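Local structure of peptidase, M20/M25/M40 family (Staphylococcus aureus, 4EWT) at residues Ala74-Phe79 against Pro331-Ala336; Leu300-Glu305 against Pro343-Tyr348. The protein probably hydrolyses the amide bond of N-acylated amino acids or related substrates, as an M20-family amidohydrolase with a two-manganese centre. All blocks are in the same frame, centred on the assembly; numbering follows the deposited sequence.

Contact 1. Residues Ala74-Phe79 against Pro331-Ala336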
loop_
_atom_site.group_PDB
_atom_site.type_symbol
_atom_site.label_atom_id
_atom_site.label_comp_id
_atom_site.label_asym_id
_atom_site.label_seq_id
_atom_site.Cartn_x
_atom_site.Cartn_y
_atom_site.Cartn_z
ATOM N N ALA A 74 33.936 -31.947 -21.014
ATOM C CA ALA A 74 32.698 -31.837 -21.760
ATOM C C ALA A 74 32.547 -30.422 -22.288
ATOM O O ALA A 74 32.831 -29.447 -21.586
ATOM C CB ALA A 74 31.510 -32.230 -20.909
ATOM N N ILE A 75 32.121 -30.318 -23.540
ATOM C CA ILE A 75 31.819 -29.024 -24.148
ATOM C C ILE A 75 30.371 -29.043 -24.642
ATOM O O ILE A 75 29.927 -30.015 -25.242
ATOM C CB ILE A 75 32.840 -28.650 -25.257
ATOM C CG1 ILE A 75 32.919 -29.739 -26.329
ATOM C CG2 ILE A 75 34.228 -28.430 -24.630
ATOM C CD1 ILE A 75 33.845 -29.399 -27.478
ATOM N N ARG A 76 29.632 -27.981 -24.355
ATOM C CA ARG A 76 28.179 -28.026 -24.476
ATOM C C ARG A 76 27.628 -27.010 -25.483
ATOM O O ARG A 76 28.026 -25.847 -25.483
ATOM C CB ARG A 76 27.556 -27.839 -23.086
ATOM C CG ARG A 76 26.049 -27.886 -23.031
ATOM C CD ARG A 76 25.430 -26.519 -23.280
ATOM N NE ARG A 76 24.111 -26.465 -22.672
ATOM C CZ ARG A 76 23.454 -25.351 -22.364
ATOM N NH1 ARG A 76 23.971 -24.146 -22.622
ATOM N NH2 ARG A 76 22.273 -25.457 -21.787
ATOM N N ALA A 77 26.727 -27.483 -26.347
ATOM C CA ALA A 77 25.954 -26.622 -27.250
ATOM C C ALA A 77 24.492 -27.041 -27.231
ATOM O O ALA A 77 24.183 -28.218 -27.390
ATOM C CB ALA A 77 26.498 -26.699 -28.682
ATOM N N ASP A 78 23.596 -26.077 -27.043
ATOM C CA ASP A 78 22.151 -26.344 -27.081
ATOM C C ASP A 78 21.573 -26.088 -28.474
ATOM O O ASP A 78 22.180 -25.362 -29.278
ATOM C CB ASP A 78 21.386 -25.574 -25.985
ATOM C CG ASP A 78 21.895 -24.147 -25.782
ATOM O OD1 ASP A 78 22.764 -23.664 -26.547
ATOM O OD2 ASP A 78 21.411 -23.495 -24.841
ATOM N N PHE A 79 20.432 -26.709 -28.774
ATOM C CA PHE A 79 19.878 -26.628 -30.131
ATOM C C PHE A 79 18.369 -26.403 -30.290
ATOM O O PHE A 79 17.864 -26.425 -31.421
ATOM C CB PHE A 79 20.345 -27.803 -31.002
ATOM C CG PHE A 79 19.882 -29.162 -30.536
ATOM C CD1 PHE A 79 18.646 -29.672 -30.936
ATOM C CD2 PHE A 79 20.714 -29.965 -29.758
ATOM C CE1 PHE A 79 18.236 -30.947 -30.543
ATOM C CE2 PHE A 79 20.314 -31.246 -29.362
ATOM C CZ PHE A 79 19.072 -31.738 -29.754
ATOM N N PRO A 331 19.389 -13.253 -17.768
ATOM C CA PRO A 331 18.548 -14.433 -18.005
ATOM C C PRO A 331 18.995 -15.695 -17.257
ATOM O O PRO A 331 20.145 -15.789 -16.822
ATOM C CB PRO A 331 18.657 -14.643 -19.519
ATOM C CG PRO A 331 19.944 -14.066 -19.889
ATOM C CD PRO A 331 20.205 -12.923 -18.951
ATOM N N SER A 332 18.082 -16.644 -17.096
ATOM C CA SER A 332 18.439 -17.915 -16.497
ATOM C C SER A 332 18.863 -18.842 -17.628
ATOM O O SER A 332 18.548 -18.597 -18.800
ATOM C CB SER A 332 17.290 -18.497 -15.662
ATOM O OG SER A 332 16.552 -19.436 -16.429
ATOM N N GLU A 333 19.601 -19.888 -17.281
ATOM C CA GLU A 333 20.258 -20.730 -18.253
ATOM C C GLU A 333 20.355 -22.118 -17.631
ATOM O O GLU A 333 20.817 -22.252 -16.490
ATOM C CB GLU A 333 21.645 -20.135 -18.558
ATOM C CG GLU A 333 22.634 -21.040 -19.258
ATOM C CD GLU A 333 22.174 -21.491 -20.618
ATOM O OE1 GLU A 333 21.867 -20.615 -21.455
ATOM O OE2 GLU A 333 22.116 -22.721 -20.841
ATOM N N ASP A 334 19.925 -23.151 -18.355
ATOM C CA ASP A 334 19.950 -24.491 -17.765
ATOM C C ASP A 334 21.316 -25.178 -17.747
ATOM O O ASP A 334 21.479 -26.232 -17.132
ATOM C CB ASP A 334 18.786 -25.383 -18.243
ATOM C CG ASP A 334 19.154 -26.314 -19.384
ATOM O OD1 ASP A 334 20.188 -26.106 -20.053
ATOM O OD2 ASP A 334 18.371 -27.268 -19.611
ATOM N N PHE A 335 22.304 -24.543 -18.370
ATOM C CA PHE A 335 23.706 -24.917 -18.167
ATOM C C PHE A 335 24.024 -24.961 -16.673
ATOM O O PHE A 335 24.930 -25.680 -16.246
ATOM C CB PHE A 335 24.647 -23.930 -18.865
ATOM C CG PHE A 335 26.096 -24.333 -18.818
ATOM C CD1 PHE A 335 26.642 -25.123 -19.827
ATOM C CD2 PHE A 335 26.922 -23.912 -17.769
ATOM C CE1 PHE A 335 27.970 -25.505 -19.798
ATOM C CE2 PHE A 335 28.255 -24.283 -17.726
ATOM C CZ PHE A 335 28.789 -25.091 -18.748
ATOM N N ALA A 336 23.268 -24.190 -15.890
ATOM C CA ALA A 336 23.469 -24.117 -14.442
ATOM C C ALA A 336 23.379 -25.475 -13.761
ATOM O O ALA A 336 23.995 -25.685 -12.718
ATOM C CB ALA A 336 22.487 -23.155 -13.827
HETATM O O HOH W 1 21.288 -21.249 -23.999
#

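Contact 2. Residues Leu300-Glu305 against Pro343-Tyr348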
loop_
_atom_site.group_PDB
_atom_site.type_symbol
_atom_site.label_atom_id
_atom_site.label_comp_id
_atom_site.label_asym_id
_atom_site.label_seq_id
_atom_site.Cartn_x
_atom_site.Cartn_y
_atom_site.Cartn_z
ATOM N N LEU A 300 23.574 -19.852 -12.176
ATOM C CA LEU A 300 24.713 -20.455 -12.850
ATOM C C LEU A 300 25.986 -20.037 -12.132
ATOM O O LEU A 300 26.333 -18.849 -12.090
ATOM C CB LEU A 300 24.759 -20.030 -14.309
ATOM C CG LEU A 300 25.447 -20.962 -15.298
ATOM C CD1 LEU A 300 25.169 -20.423 -16.691
ATOM C CD2 LEU A 300 26.936 -21.078 -15.045
ATOM N N TYR A 301 26.660 -21.020 -11.555
ATOM C CA TYR A 301 27.869 -20.777 -10.792
ATOM C C TYR A 301 29.097 -21.190 -11.599
ATOM O O TYR A 301 29.313 -22.372 -11.846
ATOM C CB TYR A 301 27.813 -21.543 -9.460
ATOM C CG TYR A 301 28.970 -21.215 -8.556
ATOM C CD1 TYR A 301 29.022 -19.983 -7.893
ATOM C CD2 TYR A 301 30.014 -22.118 -8.366
ATOM C CE1 TYR A 301 30.073 -19.664 -7.064
ATOM C CE2 TYR A 301 31.082 -21.802 -7.533
ATOM C CZ TYR A 301 31.102 -20.564 -6.890
ATOM O OH TYR A 301 32.140 -20.219 -6.063
ATOM N N ASN A 302 29.879 -20.211 -12.036
ATOM C CA ASN A 302 31.135 -20.501 -12.691
ATOM C C ASN A 302 32.189 -20.838 -11.648
ATOM O O ASN A 302 32.584 -19.977 -10.858
ATOM C CB ASN A 302 31.587 -19.338 -13.570
ATOM C CG ASN A 302 30.969 -19.381 -14.956
ATOM O OD1 ASN A 302 30.344 -20.364 -15.347
ATOM N ND2 ASN A 302 31.139 -18.308 -15.701
ATOM N N ASP A 303 32.608 -22.099 -11.632
ATOM C CA ASP A 303 33.679 -22.552 -10.749
ATOM C C ASP A 303 34.893 -21.630 -10.879
ATOM O O ASP A 303 35.417 -21.467 -11.972
ATOM C CB ASP A 303 34.076 -23.988 -11.058
ATOM C CG ASP A 303 35.203 -24.484 -10.156
ATOM O OD1 ASP A 303 36.329 -24.679 -10.662
ATOM O OD2 ASP A 303 34.966 -24.640 -8.941
ATOM N N PRO A 304 35.314 -20.999 -9.763
ATOM C CA PRO A 304 36.404 -20.013 -9.804
ATOM C C PRO A 304 37.742 -20.564 -10.323
ATOM O O PRO A 304 38.384 -19.899 -11.131
ATOM C CB PRO A 304 36.513 -19.557 -8.344
ATOM C CG PRO A 304 35.131 -19.729 -7.816
ATOM C CD PRO A 304 34.677 -21.033 -8.433
ATOM N N GLU A 305 38.143 -21.756 -9.873
ATOM C CA GLU A 305 39.391 -22.403 -10.333
ATOM C C GLU A 305 39.368 -22.641 -11.842
ATOM O O GLU A 305 40.266 -22.204 -12.566
ATOM C CB GLU A 305 39.631 -23.748 -9.622
ATOM C CG GLU A 305 39.966 -23.658 -8.139
ATOM C CD GLU A 305 39.940 -25.018 -7.448
ATOM O OE1 GLU A 305 39.053 -25.221 -6.582
ATOM O OE2 GLU A 305 40.795 -25.879 -7.773
ATOM N N PRO A 343 32.497 -28.912 -11.695
ATOM C CA PRO A 343 33.052 -27.570 -11.840
ATOM C C PRO A 343 33.004 -27.153 -13.307
ATOM O O PRO A 343 33.474 -27.893 -14.186
ATOM C CB PRO A 343 34.503 -27.728 -11.365
ATOM C CG PRO A 343 34.777 -29.174 -11.393
ATOM C CD PRO A 343 33.483 -29.866 -11.164
ATOM N N SER A 344 32.398 -26.000 -13.577
ATOM C CA SER A 344 32.168 -25.597 -14.960
ATOM C C SER A 344 32.438 -24.117 -15.173
ATOM O O SER A 344 32.587 -23.356 -14.208
ATOM C CB SER A 344 30.736 -25.930 -15.385
ATOM O OG SER A 344 30.357 -27.207 -14.914
ATOM N N ALA A 345 32.520 -23.740 -16.449
ATOM C CA ALA A 345 32.639 -22.355 -16.868
ATOM C C ALA A 345 31.732 -22.133 -18.072
ATOM O O ALA A 345 31.799 -22.858 -19.070
ATOM C CB ALA A 345 34.070 -22.021 -17.219
ATOM N N PHE A 346 30.859 -21.143 -17.954
ATOM C CA PHE A 346 29.996 -20.743 -19.052
ATOM C C PHE A 346 30.509 -19.388 -19.465
ATOM O O PHE A 346 30.505 -18.457 -18.663
ATOM C CB PHE A 346 28.548 -20.668 -18.565
ATOM C CG PHE A 346 27.520 -20.544 -19.664
ATOM C CD1 PHE A 346 27.324 -21.576 -20.591
ATOM C CD2 PHE A 346 26.721 -19.415 -19.749
ATOM C CE1 PHE A 346 26.344 -21.465 -21.591
ATOM C CE2 PHE A 346 25.729 -19.298 -20.743
ATOM C CZ PHE A 346 25.549 -20.326 -21.660
ATOM N N ILE A 347 30.996 -19.286 -20.696
ATOM C CA ILE A 347 31.598 -18.035 -21.163
ATOM C C ILE A 347 30.844 -17.467 -22.365
ATOM O O ILE A 347 30.017 -18.147 -22.968
ATOM C CB ILE A 347 33.121 -18.185 -21.466
ATOM C CG1 ILE A 347 33.360 -19.144 -22.630
ATOM C CG2 ILE A 347 33.883 -18.618 -20.206
ATOM C CD1 ILE A 347 34.798 -19.210 -23.113
ATOM N N TYR A 348 31.129 -16.216 -22.704
ATOM C CA TYR A 348 30.377 -15.529 -23.732
ATOM C C TYR A 348 31.237 -15.105 -24.913
ATOM O O TYR A 348 32.387 -14.694 -24.739
ATOM C CB TYR A 348 29.702 -14.289 -23.151
ATOM C CG TYR A 348 28.887 -14.517 -21.900
ATOM C CD1 TYR A 348 27.744 -15.317 -21.918
ATOM C CD2 TYR A 348 29.245 -13.907 -20.702
ATOM C CE1 TYR A 348 26.977 -15.506 -20.773
ATOM C CE2 TYR A 348 28.483 -14.084 -19.548
ATOM C CZ TYR A 348 27.356 -14.890 -19.592
ATOM O OH TYR A 348 26.604 -15.079 -18.458
HETATM O O HOH W 2 30.450 -25.118 -11.432
#

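Contact 1. Residues Ala74-Phe79 against Pro331-Ala336
R76 and E333 meet tip to tip at the centre of a buried salt-bridge network of R76, D78, E333 and D334. The network ties strand 72-78, an inner strand of the eight-stranded mixed sheet, to the turn that starts helix 335-341. R76 grips end-on, both terminal nitrogens converging on one oxygen: NH1 and NH2 each lie 2.9 Å from E333 OE2. Neither bond is straight, with N-H...O angles near 138°, and the carboxylate plane stands 83° from the guanidinium plane. NH2 meets OE2 nearly along its C-O axis, whereas NH1 comes in from above the carboxylate. OE2 takes a third donor, the backbone N of F335 at 3.1 Å, on its anti lone pair, a capping bond at the helix start. E333 OE1 accepts from a water at 2.7 Å.

NH2 also forms a salt bridge with D334 OD1, 2.8 Å away in the guanidinium plane, and Q135 OE1 accepts a hydrogen bond from it. D334 OD1 in turn accepts from Q135 NE2, and OD2 from A145 N. D78 leans over one guanidinium face, and its OD2 pairs with R76 NH1 through charge alone. Its other oxygen, OD1, is hydrogen-bonded to H108 ND1. D78 OD2 and E333 OE2 are only 4.1 Å apart; the arginine lying against both carboxylates would be expected to ease their repulsion. The opposite guanidinium face is covered by F335 CB, 3.8 Å from NH1. The R76 chain bends at chi2, and CD sits at the F335 ring edge, in its plane, 3.9 Å from CD1.

Contact 2. Residues Leu300-Glu305 against Pro343-Tyr348
This is a junction between two sheets, where L300, N302 and D303 meet P343, S344 and F346. Strand 300-302 belongs to the antiparallel sheet and pairs with strand 179-193, while strand 344-350 lies within the mixed sheet of the M20 catalytic fold. Strands 300-302 and 344-348 run at 105° to each other, and the N302 side-chain amide, with one backbone bond beside it, joins them.

N302 lays its carboxamide against the backbone of F346 and bonds it twice. OD1 accepts from F346 N at 2.8 Å, the donor standing above the carbonyl plane of the amide, and ND2 gives a hydrogen to F346 O at 3.0 Å in a nearly straight bond (163°). The backbone N and O of F346 are thus both bonded by one side chain, whose rotation the pair of bonds fixes. ND2 also donates to R177 O.

One residue on, D303 N donates to S344 O over 2.9 Å. D303 is the N-cap of helix 304-316: its CG lies anti to the backbone N (chi1 180°), and OD1 accepts from F306 N. The same carboxylate rests beside the proline ring, D303 CG 3.5 Å from P343 CB, the two side chains pointing the same way. A water accepts from S344 N.

At the other end the contact turns apolar. L300 crosses the F346 side chain at about a right angle; one methyl, CD2, reaches F346 CB, and the other, CD1, approaches the ring obliquely, 3.6 Å from F346 CD2.

How the contacts relate
Contacts 1 and 2 adjoin near the manganese centre, their centres about 11 Å apart. The chain passes directly from one to the other, since helix 335-341 leads into strand 344-350. The rings of F335 and F346 meet with their planes about 35° apart, CG of F335 lying 3.5 Å from CD1 of F346. L300 fills in beside them, its CD1 3.7 Å from E333 CG and its CA 3.6 Å from A336 CB. The side chain of E333 comes within about 4 Å of a manganese ion and that of F346 within about 6 Å. Neither is among the metal ligands, which are C103, H105 and H164 at one site and C103, E139 and H362 at the other.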